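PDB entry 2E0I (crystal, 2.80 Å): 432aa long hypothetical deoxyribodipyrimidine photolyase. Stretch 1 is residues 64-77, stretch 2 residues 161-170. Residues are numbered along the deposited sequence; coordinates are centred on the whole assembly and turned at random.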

# COMPACT_ATOMS: atom_id res chain seq x y z
N GLU A 64 9.08 -21.41 6.52
CA GLU A 64 8.47 -21.61 7.82
C GLU A 64 7.57 -22.83 7.81
O GLU A 64 7.46 -23.54 8.81
CB GLU A 64 7.68 -20.37 8.21
CG GLU A 64 8.59 -19.18 8.44
CD GLU A 64 9.62 -19.43 9.54
OE1 GLU A 64 10.66 -18.74 9.55
OE2 GLU A 64 9.39 -20.32 10.39
N LEU A 65 6.95 -23.08 6.66
CA LEU A 65 6.07 -24.23 6.52
C LEU A 65 6.85 -25.54 6.41
O LEU A 65 6.39 -26.59 6.88
CB LEU A 65 5.15 -24.05 5.30
CG LEU A 65 4.01 -23.05 5.49
CD1 LEU A 65 3.24 -22.86 4.19
CD2 LEU A 65 3.08 -23.55 6.58
N ARG A 66 8.03 -25.48 5.80
CA ARG A 66 8.84 -26.68 5.65
C ARG A 66 9.39 -27.09 7.00
O ARG A 66 9.64 -28.27 7.25
CB ARG A 66 9.96 -26.47 4.63
CG ARG A 66 9.44 -26.41 3.22
CD ARG A 66 10.52 -26.25 2.17
NE ARG A 66 9.91 -26.05 0.86
CZ ARG A 66 9.40 -27.02 0.09
NH1 ARG A 66 9.44 -28.28 0.49
NH2 ARG A 66 8.81 -26.73 -1.07
N LYS A 67 9.56 -26.12 7.89
CA LYS A 67 10.07 -26.39 9.22
C LYS A 67 8.97 -27.02 10.05
O LYS A 67 9.14 -27.26 11.25
CB LYS A 67 10.56 -25.10 9.89
CG LYS A 67 11.76 -24.47 9.22
CD LYS A 67 12.07 -23.12 9.85
CE LYS A 67 13.25 -22.44 9.13
NZ LYS A 67 13.53 -21.06 9.64
N LYS A 68 7.82 -27.25 9.42
CA LYS A 68 6.68 -27.86 10.09
C LYS A 68 6.19 -29.06 9.30
O LYS A 68 5.02 -29.46 9.40
CB LYS A 68 5.55 -26.85 10.26
CG LYS A 68 5.98 -25.66 11.05
CD LYS A 68 4.81 -24.84 11.54
CE LYS A 68 5.31 -23.79 12.50
NZ LYS A 68 4.21 -23.06 13.16
N GLY A 69 7.11 -29.63 8.52
CA GLY A 69 6.79 -30.81 7.73
C GLY A 69 5.65 -30.56 6.78
O GLY A 69 4.75 -31.39 6.62
N SER A 70 5.69 -29.40 6.14
CA SER A 70 4.67 -29.02 5.19
C SER A 70 5.35 -28.15 4.17
O SER A 70 6.57 -28.18 4.02
CB SER A 70 3.56 -28.25 5.90
OG SER A 70 2.49 -27.97 5.02
N ARG A 71 4.56 -27.38 3.43
CA ARG A 71 5.09 -26.47 2.43
C ARG A 71 3.92 -25.75 1.82
O ARG A 71 2.78 -26.19 1.93
CB ARG A 71 5.86 -27.20 1.31
CG ARG A 71 4.98 -27.94 0.32
CD ARG A 71 5.79 -28.50 -0.85
NE ARG A 71 5.00 -29.33 -1.76
CZ ARG A 71 4.09 -28.86 -2.61
NH1 ARG A 71 3.84 -27.56 -2.68
NH2 ARG A 71 3.41 -29.69 -3.39
N LEU A 72 4.21 -24.63 1.19
CA LEU A 72 3.17 -23.84 0.55
C LEU A 72 2.68 -24.57 -0.70
O LEU A 72 3.47 -24.96 -1.56
CB LEU A 72 3.73 -22.47 0.19
CG LEU A 72 2.69 -21.46 -0.27
CD1 LEU A 72 1.62 -21.33 0.82
CD2 LEU A 72 3.35 -20.12 -0.56
N ASN A 73 1.37 -24.77 -0.78
CA ASN A 73 0.74 -25.44 -1.91
C ASN A 73 0.25 -24.37 -2.87
O ASN A 73 -0.71 -23.65 -2.58
CB ASN A 73 -0.45 -26.27 -1.41
CG ASN A 73 -0.01 -27.44 -0.55
OD1 ASN A 73 0.37 -28.51 -1.06
ND2 ASN A 73 -0.04 -27.25 0.76
N VAL A 74 0.91 -24.26 -4.02
CA VAL A 74 0.56 -23.23 -5.00
C VAL A 74 -0.29 -23.70 -6.17
O VAL A 74 -0.08 -24.78 -6.72
CB VAL A 74 1.83 -22.55 -5.55
CG1 VAL A 74 1.45 -21.45 -6.52
CG2 VAL A 74 2.66 -22.00 -4.40
N PHE A 75 -1.26 -22.86 -6.55
CA PHE A 75 -2.16 -23.13 -7.66
C PHE A 75 -2.20 -21.91 -8.55
O PHE A 75 -1.80 -20.82 -8.13
CB PHE A 75 -3.56 -23.42 -7.13
CG PHE A 75 -3.65 -24.68 -6.33
CD1 PHE A 75 -3.89 -25.90 -6.97
CD2 PHE A 75 -3.47 -24.68 -4.95
CE1 PHE A 75 -3.94 -27.09 -6.25
CE2 PHE A 75 -3.52 -25.86 -4.21
CZ PHE A 75 -3.76 -27.08 -4.86
N PHE A 76 -2.69 -22.06 -9.77
CA PHE A 76 -2.76 -20.93 -10.69
C PHE A 76 -4.14 -20.81 -11.30
O PHE A 76 -4.77 -21.81 -11.62
CB PHE A 76 -1.70 -21.09 -11.79
CG PHE A 76 -1.68 -19.95 -12.76
CD1 PHE A 76 -1.08 -18.74 -12.42
CD2 PHE A 76 -2.30 -20.07 -14.01
CE1 PHE A 76 -1.11 -17.65 -13.31
CE2 PHE A 76 -2.33 -19.00 -14.90
CZ PHE A 76 -1.73 -17.79 -14.55
N GLY A 77 -4.59 -19.56 -11.45
CA GLY A 77 -5.90 -19.30 -12.03
C GLY A 77 -6.73 -18.33 -11.20
O GLY A 77 -6.26 -17.80 -10.20
N SER A 161 -2.02 -28.76 12.76
CA SER A 161 -1.24 -29.63 11.88
C SER A 161 -1.32 -29.20 10.43
O SER A 161 -2.40 -29.09 9.86
CB SER A 161 -1.71 -31.08 11.99
OG SER A 161 -1.16 -31.72 13.12
N PHE A 162 -0.16 -28.98 9.83
CA PHE A 162 -0.12 -28.58 8.43
C PHE A 162 0.07 -29.79 7.52
O PHE A 162 1.05 -30.54 7.66
CB PHE A 162 1.01 -27.58 8.20
CG PHE A 162 0.71 -26.19 8.70
CD1 PHE A 162 -0.15 -25.36 7.99
CD2 PHE A 162 1.30 -25.71 9.86
CE1 PHE A 162 -0.41 -24.06 8.43
CE2 PHE A 162 1.05 -24.42 10.31
CZ PHE A 162 0.20 -23.59 9.59
N ASP A 163 -0.85 -29.97 6.58
CA ASP A 163 -0.76 -31.06 5.62
C ASP A 163 -0.35 -30.51 4.24
O ASP A 163 -0.17 -29.31 4.06
CB ASP A 163 -2.10 -31.79 5.53
CG ASP A 163 -2.00 -33.09 4.75
OD1 ASP A 163 -0.98 -33.80 4.92
OD2 ASP A 163 -2.95 -33.40 3.99
N VAL A 164 -0.19 -31.40 3.27
CA VAL A 164 0.23 -31.01 1.93
C VAL A 164 -0.57 -31.73 0.86
O VAL A 164 -1.20 -32.74 1.13
CB VAL A 164 1.73 -31.33 1.72
CG1 VAL A 164 2.13 -31.11 0.28
CG2 VAL A 164 2.56 -30.47 2.65
N THR A 165 -0.55 -31.19 -0.35
CA THR A 165 -1.23 -31.81 -1.48
C THR A 165 -0.16 -32.06 -2.50
O THR A 165 0.41 -31.12 -3.04
CB THR A 165 -2.28 -30.89 -2.10
OG1 THR A 165 -3.38 -30.74 -1.20
CG2 THR A 165 -2.79 -31.49 -3.41
N ASP A 166 0.13 -33.33 -2.75
CA ASP A 166 1.16 -33.68 -3.72
C ASP A 166 0.97 -33.05 -5.09
O ASP A 166 1.93 -32.61 -5.70
CB ASP A 166 1.26 -35.20 -3.84
CG ASP A 166 1.97 -35.82 -2.64
OD1 ASP A 166 2.19 -37.06 -2.66
OD2 ASP A 166 2.30 -35.08 -1.69
N SER A 167 -0.27 -33.01 -5.57
CA SER A 167 -0.55 -32.44 -6.88
C SER A 167 -0.01 -31.00 -7.06
O SER A 167 0.75 -30.73 -7.99
CB SER A 167 -2.07 -32.46 -7.17
OG SER A 167 -2.79 -31.49 -6.43
N SER A 168 -0.40 -30.10 -6.15
CA SER A 168 -0.01 -28.69 -6.20
C SER A 168 1.43 -28.40 -6.56
O SER A 168 2.32 -29.20 -6.32
CB SER A 168 -0.31 -28.02 -4.86
OG SER A 168 0.67 -28.37 -3.89
N MET A 169 1.65 -27.22 -7.14
CA MET A 169 2.98 -26.78 -7.50
C MET A 169 3.56 -26.17 -6.23
O MET A 169 2.86 -26.04 -5.21
CB MET A 169 2.92 -25.68 -8.57
CG MET A 169 2.23 -26.06 -9.85
SD MET A 169 2.16 -24.69 -11.01
CE MET A 169 0.52 -23.97 -10.62
N ASN A 170 4.82 -25.77 -6.28
CA ASN A 170 5.47 -25.15 -5.14
C ASN A 170 5.94 -23.74 -5.50
O ASN A 170 5.93 -23.37 -6.67
CB ASN A 170 6.62 -26.02 -4.67
CG ASN A 170 7.46 -26.52 -5.81
OD1 ASN A 170 8.06 -25.73 -6.54
ND2 ASN A 170 7.50 -27.84 -5.97

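Contact between residues 64-77 and 161-170 of the hypothetical photolyase, with polar and apolar parts, burying 808 Å² counted over both sides. The backbones meet as a single antiparallel bridge: Val 74 N donates to Met 169 O (2.9 Å, 161°) and Met 169 N donates back to Val 74 O (3.0 Å, 142°), so both amides and both carbonyls of the pair are satisfied across the contact.

Met 169 O serves twice, because Arg 71 NH1 also reaches it at 3.1 Å, near the plane of the guanidinium. Arg 71 begins sideways to the other stretch, but its chain, p at chi1 and t at chi2 and chi3, carries the charged end across. There Arg 71 NH2 donates to Ser 168 O (3.2 Å, 140°), so two successive carbonyls are held by the two terminal nitrogens of one side chain. Arg 71 NH1 makes a further, weak hydrogen bond within its own stretch to Leu 72 O (2.9 Å, 121°). Arg 71 NH2 also lies 3.3 Å from Thr 165 O, but the angle is too poor for a hydrogen bond. One face of the guanidinium is covered by Val 164 CG1, which lies 3.9 Å from Arg 71 NE, so the group has Met 169 O at its edge and an apolar methyl over one face.

Asn 73 is the second polar anchor. Its OD1 accepts from the backbone of Thr 165, with Thr 165 N at 2.9 Å and a nearly straight 161°, and Ser 168 OG approaches the same oxygen, Asn 73 OD1, to 2.8 Å. Ser 168 OG is also 2.9 Å from Thr 165 O, and which of these two acceptors takes its proton is open. The amide end, Asn 73 ND2, is satisfied elsewhere in the structure.

Nearer the helix end, Ser 70 points toward the other stretch and its OG donates a weak hydrogen bond to Asp 163 O (3.1 Å). The Phe 162 ring receives Leu 65 over one face: Leu 65 CD2 sits 3.9 Å from the centroid of the Phe 162 ring and 9° off its normal, a CH-pi contact. The aliphatic chain of Lys 68 adds to this packing, its CD 4.0 Å from Phe 162 CE2.

Past the bridge, Phe 76 CB packs 3.8 Å from Met 169 CE, an apolar contact; Phe 75 CZ lies 3.6 Å from Ser 168 CB.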